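Local coordinates for protein acetyl-CoA C-acetyltransferase (Syntrophomonas wolfei subsp. wolfei, PDB 7N7Z) that probably catalyses the thiolase reaction, the reversible condensation of two acetyl-CoA molecules to acetoacetyl-CoA and free CoA, at residues B[276-289]-B[390-402]. Residues are numbered along the deposited sequence; the frame is centred on the assembly and turned at random.
Sequences LMKLVGICSEGVDA and GGGSAMASLWTRD
Trp399 sits between Leu279 and Met277 of the neighbouring segment 276-289. Leu279 CD1 lies over one face of its six-membered ring, 3.7 Å from the centroid and 12° off the normal, a CH-pi contact. Met277 CE lies over the opposite face, offset toward the rim. Its SD approaches obliquely, 4.7 Å from the five-membered ring centroid, a Met-aromatic contact. The Met277 chain, extended beyond CG (chi2 177°), carries the methyl there. Trp399 NE1 donates in the ring plane to Ser397 OG at 3.1 Å; this bond and the two flanking side chains together restrict the indole's rotation. Further along this face, Ile282 CG1 packs on Met395 CE at 3.8 Å, and helix 94-107 covers Leu279, Met395 and Ser397.

A classic beta bulge shifts the antiparallel pairing by one residue. Val280 and Gly281 both donate to Leu398 O, from the same face of its carbonyl plane, and Leu398 N returns a bond to Gly281 O at 2.7 Å. The bulge turns Val280 toward the partner strand, where its CB meets Leu398 CB at 3.9 Å. CG2, anti to the carbonyl carbon, reaches Thr400 CG2.

Near the C-terminus, Asp402 OD1 meets Lys278 NZ in a 3.5 Å salt bridge; Lys278 NZ also pairs with Glu7. At the other end, Gly392 CA fits closely against Val287 O; its backbone angles call for glycine.

Strand 277-285 lies between strands 8-20 and 394-400 in the mixed sheet. Backbone bonds and apolar packing join the pair on both sides of the shift. The Ala394 side chain is about 5 Å from that of Cys388 and farther from Cys92, both predicted active-site residues, so this bonding probably steadies the strand beside that site.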
loop_
_atom_site.group_PDB
_atom_site.type_symbol
_atom_site.label_atom_id
_atom_site.label_comp_id
_atom_site.label_asym_id
_atom_site.label_seq_id
_atom_site.Cartn_x
_atom_site.Cartn_y
_atom_site.Cartn_z
ATOM N N LEU B 276 -24.147 41.674 -3.470
ATOM C CA LEU B 276 -24.058 41.387 -4.898
ATOM C C LEU B 276 -25.355 40.795 -5.439
ATOM O O LEU B 276 -25.816 41.189 -6.515
ATOM C CB LEU B 276 -22.886 40.444 -5.167
ATOM C CG LEU B 276 -21.559 40.853 -4.521
ATOM C CD1 LEU B 276 -20.439 39.906 -4.918
ATOM C CD2 LEU B 276 -21.206 42.278 -4.895
ATOM N N MET B 277 -25.953 39.849 -4.720
ATOM C CA MET B 277 -27.248 39.313 -5.116
ATOM C C MET B 277 -27.882 38.633 -3.911
ATOM O O MET B 277 -27.219 38.356 -2.907
ATOM C CB MET B 277 -27.118 38.350 -6.302
ATOM C CG MET B 277 -26.285 37.115 -6.036
ATOM S SD MET B 277 -26.260 36.014 -7.465
ATOM C CE MET B 277 -24.988 34.852 -6.981
ATOM N N LYS B 278 -29.181 38.375 -4.024
ATOM C CA LYS B 278 -29.992 37.875 -2.922
ATOM C C LYS B 278 -30.470 36.464 -3.229
ATOM O O LYS B 278 -30.986 36.201 -4.321
ATOM C CB LYS B 278 -31.194 38.792 -2.673
ATOM C CG LYS B 278 -32.321 38.142 -1.880
ATOM C CD LYS B 278 -33.224 39.181 -1.226
ATOM C CE LYS B 278 -33.706 40.205 -2.237
ATOM N NZ LYS B 278 -34.822 41.049 -1.725
ATOM N N LEU B 279 -30.303 35.566 -2.263
ATOM C CA LEU B 279 -30.831 34.216 -2.390
ATOM C C LEU B 279 -32.343 34.260 -2.564
ATOM O O LEU B 279 -33.057 34.831 -1.733
ATOM C CB LEU B 279 -30.460 33.394 -1.156
ATOM C CG LEU B 279 -31.001 31.965 -1.098
ATOM C CD1 LEU B 279 -30.420 31.117 -2.221
ATOM C CD2 LEU B 279 -30.700 31.342 0.255
ATOM N N VAL B 280 -32.829 33.662 -3.645
ATOM C CA VAL B 280 -34.260 33.548 -3.908
ATOM C C VAL B 280 -34.784 32.177 -3.508
ATOM O O VAL B 280 -35.801 32.065 -2.824
ATOM C CB VAL B 280 -34.555 33.843 -5.396
ATOM C CG1 VAL B 280 -36.045 33.699 -5.680
ATOM C CG2 VAL B 280 -34.064 35.234 -5.779
ATOM N N GLY B 281 -34.098 31.123 -3.936
ATOM C CA GLY B 281 -34.505 29.773 -3.606
ATOM C C GLY B 281 -33.352 28.816 -3.790
ATOM O O GLY B 281 -32.358 29.126 -4.454
ATOM N N ILE B 282 -33.498 27.641 -3.187
ATOM C CA ILE B 282 -32.476 26.603 -3.249
ATOM C C ILE B 282 -33.058 25.337 -2.637
ATOM O O ILE B 282 -33.666 25.381 -1.562
ATOM C CB ILE B 282 -31.190 27.039 -2.525
ATOM C CG1 ILE B 282 -30.103 25.974 -2.682
ATOM C CG2 ILE B 282 -31.468 27.308 -1.054
ATOM C CD1 ILE B 282 -28.706 26.485 -2.401
ATOM N N CYS B 283 -32.887 24.205 -3.310
ATOM C CA CYS B 283 -33.490 22.963 -2.844
ATOM C C CYS B 283 -32.838 21.798 -3.572
ATOM O O CYS B 283 -32.065 21.980 -4.515
ATOM C CB CYS B 283 -35.005 22.962 -3.067
ATOM S SG CYS B 283 -35.508 23.015 -4.804
ATOM N N SER B 284 -33.163 20.594 -3.111
ATOM C CA SER B 284 -32.725 19.359 -3.736
ATOM C C SER B 284 -33.929 18.595 -4.271
ATOM O O SER B 284 -35.075 18.840 -3.882
ATOM C CB SER B 284 -31.952 18.478 -2.746
ATOM O OG SER B 284 -30.876 19.188 -2.159
ATOM N N GLU B 285 -33.652 17.665 -5.180
ATOM C CA GLU B 285 -34.670 16.760 -5.697
ATOM C C GLU B 285 -33.983 15.636 -6.460
ATOM O O GLU B 285 -33.203 15.890 -7.383
ATOM C CB GLU B 285 -35.666 17.497 -6.593
ATOM C CG GLU B 285 -36.812 16.619 -7.089
ATOM C CD GLU B 285 -37.809 16.273 -5.995
ATOM O OE1 GLU B 285 -37.757 16.900 -4.915
ATOM O OE2 GLU B 285 -38.645 15.370 -6.213
ATOM N N GLY B 286 -34.266 14.395 -6.082
ATOM C CA GLY B 286 -33.532 13.259 -6.583
ATOM C C GLY B 286 -34.196 12.570 -7.759
ATOM O O GLY B 286 -35.383 12.743 -8.028
ATOM N N VAL B 287 -33.386 11.793 -8.474
ATOM C CA VAL B 287 -33.848 10.855 -9.483
ATOM C C VAL B 287 -33.092 9.551 -9.260
ATOM O O VAL B 287 -32.135 9.490 -8.488
ATOM C CB VAL B 287 -33.638 11.374 -10.921
ATOM C CG1 VAL B 287 -34.475 12.621 -11.164
ATOM C CG2 VAL B 287 -32.167 11.656 -11.183
ATOM N N ASP B 288 -33.535 8.499 -9.942
ATOM C CA ASP B 288 -32.900 7.200 -9.770
ATOM C C ASP B 288 -31.414 7.287 -10.095
ATOM O O ASP B 288 -31.011 7.904 -11.085
ATOM C CB ASP B 288 -33.573 6.152 -10.654
ATOM C CG ASP B 288 -33.116 4.744 -10.333
ATOM O OD1 ASP B 288 -32.008 4.363 -10.767
ATOM O OD2 ASP B 288 -33.860 4.021 -9.637
ATOM N N ALA B 289 -30.596 6.659 -9.246
ATOM C CA ALA B 289 -29.147 6.739 -9.404
ATOM C C ALA B 289 -28.712 6.356 -10.813
ATOM O O ALA B 289 -27.760 6.927 -11.355
ATOM C CB ALA B 289 -28.460 5.838 -8.376
ATOM N N GLY B 390 -24.210 12.626 -8.585
ATOM C CA GLY B 390 -24.010 11.196 -8.485
ATOM C C GLY B 390 -24.881 10.605 -7.397
ATOM O O GLY B 390 -24.832 11.048 -6.245
ATOM N N GLY B 391 -25.691 9.609 -7.751
ATOM C CA GLY B 391 -26.672 9.038 -6.865
ATOM C C GLY B 391 -28.085 9.520 -7.132
ATOM O O GLY B 391 -29.037 8.753 -6.944
ATOM N N GLY B 392 -28.242 10.772 -7.560
ATOM C CA GLY B 392 -29.538 11.273 -7.970
ATOM C C GLY B 392 -29.940 12.594 -7.347
ATOM O O GLY B 392 -30.558 13.430 -8.013
ATOM N N SER B 393 -29.600 12.798 -6.075
ATOM C CA SER B 393 -30.062 13.976 -5.348
ATOM C C SER B 393 -29.493 15.259 -5.941
ATOM O O SER B 393 -28.455 15.753 -5.487
ATOM C CB SER B 393 -29.686 13.866 -3.869
ATOM O OG SER B 393 -30.385 12.802 -3.242
ATOM N N ALA B 394 -30.172 15.812 -6.943
ATOM C CA ALA B 394 -29.717 17.016 -7.619
ATOM C C ALA B 394 -30.211 18.266 -6.895
ATOM O O ALA B 394 -31.063 18.207 -6.006
ATOM C CB ALA B 394 -30.193 17.022 -9.072
ATOM N N MET B 395 -29.666 19.414 -7.294
ATOM C CA MET B 395 -29.970 20.677 -6.640
ATOM C C MET B 395 -30.166 21.770 -7.680
ATOM O O MET B 395 -29.695 21.674 -8.817
ATOM C CB MET B 395 -28.860 21.090 -5.666
ATOM C CG MET B 395 -28.983 20.466 -4.289
ATOM S SD MET B 395 -27.727 21.067 -3.146
ATOM C CE MET B 395 -28.582 22.465 -2.418
ATOM N N ALA B 396 -30.872 22.819 -7.263
ATOM C CA ALA B 396 -31.062 24.016 -8.066
ATOM C C ALA B 396 -31.247 25.194 -7.122
ATOM O O ALA B 396 -31.725 25.034 -5.998
ATOM C CB ALA B 396 -32.265 23.886 -9.007
ATOM N N SER B 397 -30.859 26.380 -7.587
ATOM C CA SER B 397 -30.948 27.579 -6.767
ATOM C C SER B 397 -31.235 28.776 -7.661
ATOM O O SER B 397 -30.855 28.797 -8.835
ATOM C CB SER B 397 -29.660 27.808 -5.966
ATOM O OG SER B 397 -28.524 27.812 -6.812
ATOM N N LEU B 398 -31.909 29.772 -7.087
ATOM C CA LEU B 398 -32.304 30.977 -7.804
ATOM C C LEU B 398 -31.850 32.207 -7.034
ATOM O O LEU B 398 -31.859 32.221 -5.800
ATOM C CB LEU B 398 -33.818 31.025 -8.014
ATOM C CG LEU B 398 -34.394 29.875 -8.839
ATOM C CD1 LEU B 398 -35.892 29.750 -8.602
ATOM C CD2 LEU B 398 -34.092 30.069 -10.316
ATOM N N TRP B 399 -31.452 33.240 -7.775
ATOM C CA TRP B 399 -30.866 34.436 -7.189
ATOM C C TRP B 399 -31.299 35.646 -8.003
ATOM O O TRP B 399 -31.678 35.527 -9.173
ATOM C CB TRP B 399 -29.334 34.343 -7.144
ATOM C CG TRP B 399 -28.806 33.032 -6.611
ATOM C CD1 TRP B 399 -28.823 31.818 -7.242
ATOM C CD2 TRP B 399 -28.177 32.813 -5.343
ATOM N NE1 TRP B 399 -28.249 30.861 -6.443
ATOM C CE2 TRP B 399 -27.844 31.445 -5.272
ATOM C CE3 TRP B 399 -27.865 33.640 -4.261
ATOM C CZ2 TRP B 399 -27.216 30.886 -4.162
ATOM C CZ3 TRP B 399 -27.242 33.084 -3.158
ATOM C CH2 TRP B 399 -26.922 31.720 -3.118
ATOM N N THR B 400 -31.243 36.817 -7.372
ATOM C CA THR B 400 -31.562 38.069 -8.041
ATOM C C THR B 400 -30.622 39.162 -7.557
ATOM O O THR B 400 -30.198 39.173 -6.398
ATOM C CB THR B 400 -33.016 38.505 -7.797
ATOM O OG1 THR B 400 -33.311 39.654 -8.604
ATOM C CG2 THR B 400 -33.251 38.846 -6.328
ATOM N N ARG B 401 -30.305 40.090 -8.463
ATOM C CA ARG B 401 -29.517 41.272 -8.137
ATOM C C ARG B 401 -30.387 42.446 -7.702
ATOM O O ARG B 401 -30.007 43.606 -7.903
ATOM C CB ARG B 401 -28.649 41.665 -9.334
ATOM C CG ARG B 401 -27.637 40.602 -9.730
ATOM C CD ARG B 401 -26.812 41.034 -10.928
ATOM N NE ARG B 401 -25.916 42.138 -10.603
ATOM C CZ ARG B 401 -25.516 43.063 -11.466
ATOM N NH1 ARG B 401 -25.915 43.053 -12.727
ATOM N NH2 ARG B 401 -24.696 44.025 -11.051
ATOM N N ASP B 402 -31.541 42.170 -7.103
ATOM C CA ASP B 402 -32.480 43.209 -6.692
ATOM C C ASP B 402 -32.832 44.123 -7.859
ATOM O O ASP B 402 -33.993 44.216 -8.259
ATOM C CB ASP B 402 -31.904 44.026 -5.536
ATOM C CG ASP B 402 -31.789 43.223 -4.261
ATOM O OD1 ASP B 402 -32.532 42.228 -4.127
ATOM O OD2 ASP B 402 -30.963 43.583 -3.396
HETATM O O HOH W 1 -25.168 42.879 -8.295
HETATM O O HOH W 2 -25.488 7.722 -10.033
#